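Local coordinates for protein transmembrane protease (Mus musculus, PDB 2E7V) that probably cleaves proteins as a membrane-tethered serine protease, of which the crystallised SEA domain is a part distinct from the catalytic domain, at residues L14-T19 and T67-D72; H28-L33 and V60-E65; D43-S48 and Q93-R98. All blocks are in the same frame, centred on the assembly; numbering follows the deposited sequence.

Interaction 1 (L14-T19 and T67-D72); sequences LNVEYT and TGVVAD
Thr-67 meets Tyr-18 at the start of strand 68-78, where the chain that has just left strand 4-14 turns a corner at Asn-15 and passes the start of strand 68-78. The setting is the ferredoxin-like alpha/beta sandwich of SEA domains, and Thr-67 belongs to the hairpin between strands 54-65 and 68-78. In self-cleaving relatives such as the mucin MUC1 the cut falls between the corresponding strands; here the backbone runs on unbroken. The carbonyl of Thr-67 accepts the direct bond of the contact, Tyr-18 N to Thr-67 O at 3.0 Å and nearly straight at 172°. At Gly-68 the carbonyl oxygen comes within 3.6 Å of Tyr-18 CB. Val-69 carries most of the apolar packing. Its CG1 is anti to the backbone N (chi1 -176°), which leaves CG2 anti to the carbonyl carbon, beside the N. That CG2 lies at the edge of the Tyr-18 ring, 3.8 Å from Tyr-18 CD1, while the hydroxyl of the ring bonds to Asn-23. The same methyl sits 3.5 Å from Val-16 O. A water completes the link, giving a hydrogen to Val-16 O at 2.7 Å and accepting one from Val-69 N at 2.8 Å.

Interaction 2 (H28-L33 and V60-E65); sequences HEYRTL and VKLRKE
The ring of Tyr-30 takes Leu-62 CD1 over one face: the methyl stands 3.9 Å from the ring centroid and only 13° off the normal, a well-centred CH-pi contact. The Arg-63 guanidinium has Glu-65 OE1 in plane at its edge, 3.3 Å from Arg-63 NH1. Tyr-30 and Leu-62 run antiparallel alongside one another, and Leu-62 CB is 3.9 Å from Tyr-30 CE2. Beyond the ring, Tyr-30 OH lies close to the strand backbone, 3.0 Å from Lys-61 CA. Chi1 of Tyr-30 (-172°) sets CG anti to the backbone N, and the far end of the side chain comes to the strand. Leu-33, one turn further along, places CD2 3.9 Å from Leu-62 CD1, so one methyl serves both helix residues. This is helix-on-sheet packing in the ferredoxin-like fold; the axes of the two short segments come within 9.8 Å, with 115° between their directions. An alanine in place of Tyr-30 would probably leave Leu-62 CD1 without its aromatic partner and open a gap between helix and strand. The chemistry implies that contact with the helix rests chiefly on dispersion and shape, while the charge of Arg-63, which points away from the helix, is met by Glu-65 and Asp-72.

Interaction 3 (D43-S48 and Q93-R98); sequences DEFRGS and QSVLRR
Phe-45 and Val-95 mark the closest backbone approach, 6.8 Å between their CA atoms, near the C-terminal ends of two helices. Helix 28-46 ends one residue later, at Arg-46: Gly-47 breaks the helical torsions, and Ser-48 directs its CB at residues 93-98. Val-95 CG1 makes a CH-pi contact over one face of the Phe-45 ring, offset toward the rim, 4.0 Å from the centroid and 19° off the normal. Leu-96 CD2 adds a contact at 3.9 Å from Phe-45 CZ, and Phe-54 and Phe-77 also pack on this ring. In the ferredoxin-like sandwich such packing joins the two helices to each other and to the sheet beneath. On the other branch of Val-95, CG2 is 3.6 Å from Ser-48 CB. Toward the outside, Arg-98 takes over. Its NH2 bonds to Glu-44 OE1 at 2.7 Å in a salt bridge whose carboxylate and guanidinium planes stand 89° apart; the bond from NE to the same oxygen is weak. The end of the guanidinium grips Gly-47 O with two nitrogens, NH1 at 3.0 Å and NH2 at 3.2 Å, both approaching from one face of the carbonyl plane. A positive charge at the C-terminal end of helix 28-46, where Arg-98 meets Gly-47 O, would probably be favoured by the helix dipole.

How the interactions relate
Interactions 1 and 2 are neighbours, their centres about 8 Å apart, and meet through the hairpin of strands 54-65 and 68-78; Tyr-18 CG even packs on Lys-64 CB. Interaction 3 lies on the opposite side of the chain's centre, its centre about 22 Å from that of either, yet shares helix 28-46 with interaction 2: the start of that helix rests on the sheet and its end on helix 85-96. Interaction 1 is a surface contact that relies on a backbone bond and a water, whereas the other two are partly buried. Interaction 2 is led by an aromatic ring and leucine methyls, while interaction 3 couples the buried Phe-45 ring to an exposed arginine.

Interaction 1 (L14-T19 and T67-D72)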
loop_
_atom_site.group_PDB
_atom_site.type_symbol
_atom_site.label_atom_id
_atom_site.label_comp_id
_atom_site.label_asym_id
_atom_site.label_seq_id
_atom_site.Cartn_x
_atom_site.Cartn_y
_atom_site.Cartn_z
ATOM N N LEU A 14 -7.953 4.010 2.411
ATOM C CA LEU A 14 -8.783 4.828 3.280
ATOM C C LEU A 14 -8.993 6.278 2.858
ATOM O O LEU A 14 -8.118 6.911 2.273
ATOM C CB LEU A 14 -8.211 4.799 4.708
ATOM C CG LEU A 14 -7.818 3.443 5.308
ATOM C CD1 LEU A 14 -7.301 3.638 6.733
ATOM C CD2 LEU A 14 -9.023 2.505 5.316
ATOM N N ASN A 15 -10.186 6.784 3.153
ATOM C CA ASN A 15 -10.555 8.171 2.899
ATOM C C ASN A 15 -10.579 8.643 1.441
ATOM O O ASN A 15 -10.380 9.829 1.164
ATOM C CB ASN A 15 -9.637 9.061 3.744
ATOM C CG ASN A 15 -9.552 8.586 5.193
ATOM O OD1 ASN A 15 -8.516 8.714 5.860
ATOM N ND2 ASN A 15 -10.654 8.035 5.688
ATOM N N VAL A 16 -10.813 7.722 0.511
ATOM C CA VAL A 16 -10.891 8.084 -0.904
ATOM C C VAL A 16 -12.140 7.453 -1.512
ATOM O O VAL A 16 -12.323 6.235 -1.468
ATOM C CB VAL A 16 -9.666 7.593 -1.711
ATOM C CG1 VAL A 16 -9.786 8.053 -3.154
ATOM C CG2 VAL A 16 -8.389 8.105 -1.096
ATOM N N GLU A 17 -13.016 8.286 -2.058
ATOM C CA GLU A 17 -14.223 7.769 -2.679
ATOM C C GLU A 17 -13.859 7.302 -4.076
ATOM O O GLU A 17 -13.058 7.939 -4.757
ATOM C CB GLU A 17 -15.300 8.856 -2.765
ATOM C CG GLU A 17 -16.572 8.407 -3.479
ATOM C CD GLU A 17 -17.638 9.498 -3.534
ATOM O OE1 GLU A 17 -18.639 9.313 -4.253
ATOM O OE2 GLU A 17 -17.475 10.534 -2.856
ATOM N N TYR A 18 -14.429 6.184 -4.496
ATOM C CA TYR A 18 -14.165 5.677 -5.832
ATOM C C TYR A 18 -15.015 6.500 -6.804
ATOM O O TYR A 18 -16.228 6.579 -6.650
ATOM C CB TYR A 18 -14.551 4.197 -5.932
ATOM C CG TYR A 18 -14.131 3.553 -7.228
ATOM C CD1 TYR A 18 -12.874 2.948 -7.361
ATOM C CD2 TYR A 18 -14.967 3.581 -8.339
ATOM C CE1 TYR A 18 -12.468 2.390 -8.579
ATOM C CE2 TYR A 18 -14.569 3.031 -9.556
ATOM C CZ TYR A 18 -13.324 2.438 -9.671
ATOM O OH TYR A 18 -12.946 1.899 -10.882
ATOM N N THR A 19 -14.373 7.122 -7.785
ATOM C CA THR A 19 -15.070 7.940 -8.784
ATOM C C THR A 19 -14.774 7.355 -10.164
ATOM O O THR A 19 -13.862 6.548 -10.296
ATOM C CB THR A 19 -14.580 9.387 -8.728
ATOM O OG1 THR A 19 -13.155 9.418 -8.912
ATOM C CG2 THR A 19 -14.925 10.008 -7.381
ATOM N N THR A 67 -18.176 1.675 -1.914
ATOM C CA THR A 67 -18.022 2.985 -2.540
ATOM C C THR A 67 -16.580 3.420 -2.341
ATOM O O THR A 67 -16.162 4.470 -2.831
ATOM C CB THR A 67 -18.940 4.042 -1.906
ATOM O OG1 THR A 67 -18.666 4.139 -0.501
ATOM C CG2 THR A 67 -20.396 3.679 -2.129
ATOM N N GLY A 68 -15.831 2.595 -1.610
ATOM C CA GLY A 68 -14.432 2.875 -1.341
ATOM C C GLY A 68 -13.501 2.289 -2.387
ATOM O O GLY A 68 -13.945 1.683 -3.362
ATOM N N VAL A 69 -12.200 2.458 -2.176
ATOM C CA VAL A 69 -11.198 1.969 -3.112
ATOM C C VAL A 69 -10.249 0.932 -2.513
ATOM O O VAL A 69 -9.881 1.008 -1.340
ATOM C CB VAL A 69 -10.334 3.151 -3.640
ATOM C CG1 VAL A 69 -9.353 2.654 -4.707
ATOM C CG2 VAL A 69 -11.235 4.260 -4.176
ATOM N N VAL A 70 -9.864 -0.046 -3.330
ATOM C CA VAL A 70 -8.905 -1.066 -2.915
ATOM C C VAL A 70 -7.836 -1.097 -3.990
ATOM O O VAL A 70 -8.150 -1.074 -5.180
ATOM C CB VAL A 70 -9.520 -2.468 -2.811
ATOM C CG1 VAL A 70 -8.402 -3.503 -2.699
ATOM C CG2 VAL A 70 -10.410 -2.557 -1.600
ATOM N N ALA A 71 -6.577 -1.135 -3.570
ATOM C CA ALA A 71 -5.474 -1.156 -4.516
ATOM C C ALA A 71 -4.744 -2.494 -4.491
ATOM O O ALA A 71 -4.348 -2.973 -3.426
ATOM C CB ALA A 71 -4.506 -0.026 -4.201
ATOM N N ASP A 72 -4.608 -3.123 -5.652
ATOM C CA ASP A 72 -3.868 -4.375 -5.718
ATOM C C ASP A 72 -2.438 -3.926 -6.001
ATOM O O ASP A 72 -2.162 -3.278 -7.013
ATOM C CB ASP A 72 -4.397 -5.286 -6.821
ATOM C CG ASP A 72 -5.846 -5.688 -6.592
ATOM O OD1 ASP A 72 -6.247 -5.875 -5.421
ATOM O OD2 ASP A 72 -6.582 -5.821 -7.582
HETATM O O HOH W 1 -12.081 4.117 0.119
#

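Interaction 2 (H28-L33 and V60-E65)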
loop_
_atom_site.group_PDB
_atom_site.type_symbol
_atom_site.label_atom_id
_atom_site.label_comp_id
_atom_site.label_asym_id
_atom_site.label_seq_id
_atom_site.Cartn_x
_atom_site.Cartn_y
_atom_site.Cartn_z
ATOM N N HIS A 28 -5.619 11.313 -14.593
ATOM C CA HIS A 28 -4.798 12.004 -13.617
ATOM C C HIS A 28 -5.114 11.452 -12.225
ATOM O O HIS A 28 -4.209 11.200 -11.431
ATOM C CB HIS A 28 -5.092 13.502 -13.661
ATOM C CG HIS A 28 -4.499 14.269 -12.523
ATOM N ND1 HIS A 28 -5.152 14.443 -11.322
ATOM C CD2 HIS A 28 -3.325 14.936 -12.412
ATOM C CE1 HIS A 28 -4.411 15.189 -10.523
ATOM N NE2 HIS A 28 -3.296 15.503 -11.160
ATOM N N GLU A 29 -6.401 11.270 -11.931
ATOM C CA GLU A 29 -6.813 10.749 -10.622
ATOM C C GLU A 29 -6.202 9.377 -10.302
ATOM O O GLU A 29 -5.680 9.154 -9.208
ATOM C CB GLU A 29 -8.338 10.637 -10.539
ATOM C CG GLU A 29 -9.079 11.961 -10.399
ATOM C CD GLU A 29 -9.298 12.669 -11.730
ATOM O OE1 GLU A 29 -9.013 12.072 -12.786
ATOM O OE2 GLU A 29 -9.771 13.825 -11.715
ATOM N N TYR A 30 -6.294 8.454 -11.253
ATOM C CA TYR A 30 -5.752 7.110 -11.081
ATOM C C TYR A 30 -4.240 7.151 -10.886
ATOM O O TYR A 30 -3.711 6.609 -9.916
ATOM C CB TYR A 30 -6.091 6.254 -12.308
ATOM C CG TYR A 30 -5.747 4.780 -12.196
ATOM C CD1 TYR A 30 -4.421 4.344 -12.154
ATOM C CD2 TYR A 30 -6.754 3.814 -12.186
ATOM C CE1 TYR A 30 -4.112 2.983 -12.112
ATOM C CE2 TYR A 30 -6.451 2.457 -12.143
ATOM C CZ TYR A 30 -5.133 2.047 -12.110
ATOM O OH TYR A 30 -4.843 0.694 -12.099
ATOM N N ARG A 31 -3.543 7.810 -11.802
ATOM C CA ARG A 31 -2.090 7.877 -11.718
ATOM C C ARG A 31 -1.527 8.597 -10.491
ATOM O O ARG A 31 -0.520 8.152 -9.936
ATOM C CB ARG A 31 -1.520 8.474 -13.010
ATOM C CG ARG A 31 -1.735 7.554 -14.203
ATOM C CD ARG A 31 -1.188 8.100 -15.510
ATOM N NE ARG A 31 -1.487 7.184 -16.615
ATOM C CZ ARG A 31 -0.955 7.266 -17.834
ATOM N NH1 ARG A 31 -0.086 8.228 -18.120
ATOM N NH2 ARG A 31 -1.291 6.386 -18.768
ATOM N N THR A 32 -2.162 9.683 -10.054
ATOM C CA THR A 32 -1.665 10.414 -8.891
ATOM C C THR A 32 -1.927 9.638 -7.602
ATOM O O THR A 32 -1.097 9.642 -6.687
ATOM C CB THR A 32 -2.274 11.844 -8.786
ATOM O OG1 THR A 32 -3.683 11.761 -8.570
ATOM C CG2 THR A 32 -2.011 12.623 -10.061
ATOM N N LEU A 33 -3.068 8.959 -7.529
ATOM C CA LEU A 33 -3.368 8.157 -6.350
ATOM C C LEU A 33 -2.428 6.937 -6.327
ATOM O O LEU A 33 -1.915 6.566 -5.271
ATOM C CB LEU A 33 -4.826 7.686 -6.352
ATOM C CG LEU A 33 -5.139 6.699 -5.222
ATOM C CD1 LEU A 33 -4.818 7.364 -3.884
ATOM C CD2 LEU A 33 -6.594 6.247 -5.282
ATOM N N VAL A 60 -1.064 -2.468 -9.346
ATOM C CA VAL A 60 -1.443 -3.174 -10.570
ATOM C C VAL A 60 -2.827 -2.734 -11.009
ATOM O O VAL A 60 -3.178 -2.825 -12.182
ATOM C CB VAL A 60 -1.423 -4.699 -10.373
ATOM C CG1 VAL A 60 -0.028 -5.143 -9.978
ATOM C CG2 VAL A 60 -2.426 -5.098 -9.329
ATOM N N LYS A 61 -3.621 -2.271 -10.052
ATOM C CA LYS A 61 -4.945 -1.766 -10.359
ATOM C C LYS A 61 -5.687 -1.286 -9.129
ATOM O O LYS A 61 -5.395 -1.698 -7.997
ATOM C CB LYS A 61 -5.775 -2.808 -11.113
ATOM C CG LYS A 61 -6.587 -3.759 -10.281
ATOM C CD LYS A 61 -7.650 -4.401 -11.165
ATOM C CE LYS A 61 -8.521 -3.336 -11.832
ATOM N NZ LYS A 61 -9.540 -3.898 -12.774
ATOM N N LEU A 62 -6.618 -0.370 -9.364
ATOM C CA LEU A 62 -7.445 0.204 -8.314
ATOM C C LEU A 62 -8.822 -0.369 -8.534
ATOM O O LEU A 62 -9.374 -0.283 -9.630
ATOM C CB LEU A 62 -7.494 1.728 -8.435
ATOM C CG LEU A 62 -6.159 2.424 -8.175
ATOM C CD1 LEU A 62 -6.291 3.926 -8.421
ATOM C CD2 LEU A 62 -5.714 2.138 -6.741
ATOM N N ARG A 63 -9.375 -0.975 -7.502
ATOM C CA ARG A 63 -10.684 -1.563 -7.639
ATOM C C ARG A 63 -11.659 -0.877 -6.725
ATOM O O ARG A 63 -11.284 -0.265 -5.725
ATOM C CB ARG A 63 -10.633 -3.076 -7.345
ATOM C CG ARG A 63 -9.929 -3.867 -8.435
ATOM C CD ARG A 63 -9.907 -5.373 -8.176
ATOM N NE ARG A 63 -9.121 -5.723 -6.996
ATOM C CZ ARG A 63 -9.619 -5.874 -5.773
ATOM N NH1 ARG A 63 -10.918 -5.713 -5.553
ATOM N NH2 ARG A 63 -8.816 -6.197 -4.767
ATOM N N LYS A 64 -12.921 -0.962 -7.100
ATOM C CA LYS A 64 -13.988 -0.387 -6.315
ATOM C C LYS A 64 -14.633 -1.486 -5.482
ATOM O O LYS A 64 -15.017 -2.529 -6.005
ATOM C CB LYS A 64 -15.022 0.246 -7.249
ATOM C CG LYS A 64 -16.423 0.343 -6.674
ATOM C CD LYS A 64 -17.401 0.900 -7.706
ATOM C CE LYS A 64 -17.298 0.147 -9.031
ATOM N NZ LYS A 64 -17.343 -1.336 -8.842
ATOM N N GLU A 65 -14.711 -1.260 -4.179
ATOM C CA GLU A 65 -15.353 -2.190 -3.256
ATOM C C GLU A 65 -16.293 -1.309 -2.448
ATOM O O GLU A 65 -15.846 -0.415 -1.724
ATOM C CB GLU A 65 -14.330 -2.874 -2.341
ATOM C CG GLU A 65 -13.535 -3.973 -3.037
ATOM C CD GLU A 65 -12.789 -4.878 -2.069
ATOM O OE1 GLU A 65 -12.174 -5.858 -2.541
ATOM O OE2 GLU A 65 -12.814 -4.617 -0.846
#

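Interaction 3 (D43-S48 and Q93-R98)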
loop_
_atom_site.group_PDB
_atom_site.type_symbol
_atom_site.label_atom_id
_atom_site.label_comp_id
_atom_site.label_asym_id
_atom_site.label_seq_id
_atom_site.Cartn_x
_atom_site.Cartn_y
_atom_site.Cartn_z
ATOM N N ASP A 43 8.681 4.437 0.745
ATOM C CA ASP A 43 9.255 5.124 1.904
ATOM C C ASP A 43 9.302 4.214 3.145
ATOM O O ASP A 43 10.287 4.218 3.882
ATOM C CB ASP A 43 8.448 6.377 2.248
ATOM C CG ASP A 43 8.671 7.514 1.264
ATOM O OD1 ASP A 43 7.828 8.435 1.236
ATOM O OD2 ASP A 43 9.685 7.501 0.533
ATOM N N GLU A 44 8.241 3.448 3.382
ATOM C CA GLU A 44 8.217 2.564 4.547
ATOM C C GLU A 44 9.324 1.514 4.496
ATOM O O GLU A 44 10.036 1.300 5.479
ATOM C CB GLU A 44 6.865 1.856 4.673
ATOM C CG GLU A 44 5.709 2.761 5.049
ATOM C CD GLU A 44 5.990 3.592 6.283
ATOM O OE1 GLU A 44 6.592 3.059 7.243
ATOM O OE2 GLU A 44 5.599 4.780 6.297
ATOM N N PHE A 45 9.477 0.848 3.358
ATOM C CA PHE A 45 10.510 -0.174 3.275
ATOM C C PHE A 45 11.904 0.425 3.304
ATOM O O PHE A 45 12.827 -0.186 3.845
ATOM C CB PHE A 45 10.325 -1.041 2.034
ATOM C CG PHE A 45 9.150 -1.972 2.128
ATOM C CD1 PHE A 45 7.945 -1.665 1.505
ATOM C CD2 PHE A 45 9.246 -3.151 2.859
ATOM C CE1 PHE A 45 6.855 -2.520 1.606
ATOM C CE2 PHE A 45 8.160 -4.016 2.967
ATOM C CZ PHE A 45 6.959 -3.698 2.337
ATOM N N ARG A 46 12.055 1.612 2.725
ATOM C CA ARG A 46 13.348 2.290 2.719
ATOM C C ARG A 46 13.747 2.570 4.163
ATOM O O ARG A 46 14.933 2.617 4.494
ATOM C CB ARG A 46 13.266 3.610 1.935
ATOM C CG ARG A 46 13.222 3.450 0.418
ATOM C CD ARG A 46 14.438 2.701 -0.109
ATOM N NE ARG A 46 14.318 2.407 -1.536
ATOM C CZ ARG A 46 14.847 1.337 -2.127
ATOM N NH1 ARG A 46 15.535 0.454 -1.411
ATOM N NH2 ARG A 46 14.681 1.143 -3.430
ATOM N N GLY A 47 12.747 2.757 5.018
ATOM C CA GLY A 47 13.006 3.011 6.425
ATOM C C GLY A 47 12.709 1.791 7.279
ATOM O O GLY A 47 12.128 1.914 8.354
ATOM N N SER A 48 13.111 0.611 6.812
ATOM C CA SER A 48 12.862 -0.627 7.550
ATOM C C SER A 48 14.066 -1.575 7.492
ATOM O O SER A 48 15.082 -1.257 6.880
ATOM C CB SER A 48 11.638 -1.340 6.964
ATOM O OG SER A 48 11.980 -1.973 5.743
ATOM N N GLN A 93 5.392 -8.352 6.671
ATOM C CA GLN A 93 4.226 -8.068 7.500
ATOM C C GLN A 93 4.525 -7.080 8.628
ATOM O O GLN A 93 3.677 -6.247 8.987
ATOM C CB GLN A 93 3.680 -9.372 8.072
ATOM C CG GLN A 93 2.982 -10.249 7.041
ATOM C CD GLN A 93 2.660 -11.631 7.584
ATOM O OE1 GLN A 93 3.504 -12.270 8.215
ATOM N NE2 GLN A 93 1.445 -12.107 7.326
ATOM N N SER A 94 5.735 -7.147 9.171
ATOM C CA SER A 94 6.092 -6.244 10.253
ATOM C C SER A 94 6.227 -4.810 9.762
ATOM O O SER A 94 6.090 -3.870 10.545
ATOM C CB SER A 94 7.376 -6.715 10.948
ATOM O OG SER A 94 7.097 -7.821 11.800
ATOM N N VAL A 95 6.473 -4.635 8.465
ATOM C CA VAL A 95 6.572 -3.290 7.907
ATOM C C VAL A 95 5.178 -2.783 7.551
ATOM O O VAL A 95 4.816 -1.647 7.878
ATOM C CB VAL A 95 7.477 -3.255 6.650
ATOM C CG1 VAL A 95 7.535 -1.841 6.087
ATOM C CG2 VAL A 95 8.884 -3.727 7.012
ATOM N N LEU A 96 4.381 -3.631 6.904
ATOM C CA LEU A 96 3.030 -3.235 6.503
ATOM C C LEU A 96 2.168 -2.854 7.706
ATOM O O LEU A 96 1.294 -1.990 7.620
ATOM C CB LEU A 96 2.358 -4.362 5.701
ATOM C CG LEU A 96 3.078 -4.768 4.409
ATOM C CD1 LEU A 96 2.272 -5.838 3.710
ATOM C CD2 LEU A 96 3.283 -3.572 3.480
ATOM N N ARG A 97 2.442 -3.494 8.837
ATOM C CA ARG A 97 1.715 -3.225 10.060
ATOM C C ARG A 97 1.841 -1.750 10.442
ATOM O O ARG A 97 0.964 -1.199 11.103
ATOM C CB ARG A 97 2.260 -4.113 11.184
ATOM C CG ARG A 97 1.531 -3.993 12.505
ATOM C CD ARG A 97 1.551 -5.317 13.284
ATOM N NE ARG A 97 2.895 -5.816 13.601
ATOM C CZ ARG A 97 3.703 -6.432 12.738
ATOM N NH1 ARG A 97 3.316 -6.636 11.485
ATOM N NH2 ARG A 97 4.898 -6.858 13.130
ATOM N N ARG A 98 2.930 -1.109 10.021
ATOM C CA ARG A 98 3.133 0.305 10.337
ATOM C C ARG A 98 2.145 1.196 9.573
ATOM O O ARG A 98 1.845 2.320 9.994
ATOM C CB ARG A 98 4.573 0.720 10.008
ATOM C CG ARG A 98 5.616 -0.227 10.566
ATOM C CD ARG A 98 7.027 0.359 10.592
ATOM N NE ARG A 98 7.425 0.983 9.334
ATOM C CZ ARG A 98 8.685 1.254 9.004
ATOM N NH1 ARG A 98 9.672 0.948 9.836
ATOM N NH2 ARG A 98 8.959 1.854 7.853
#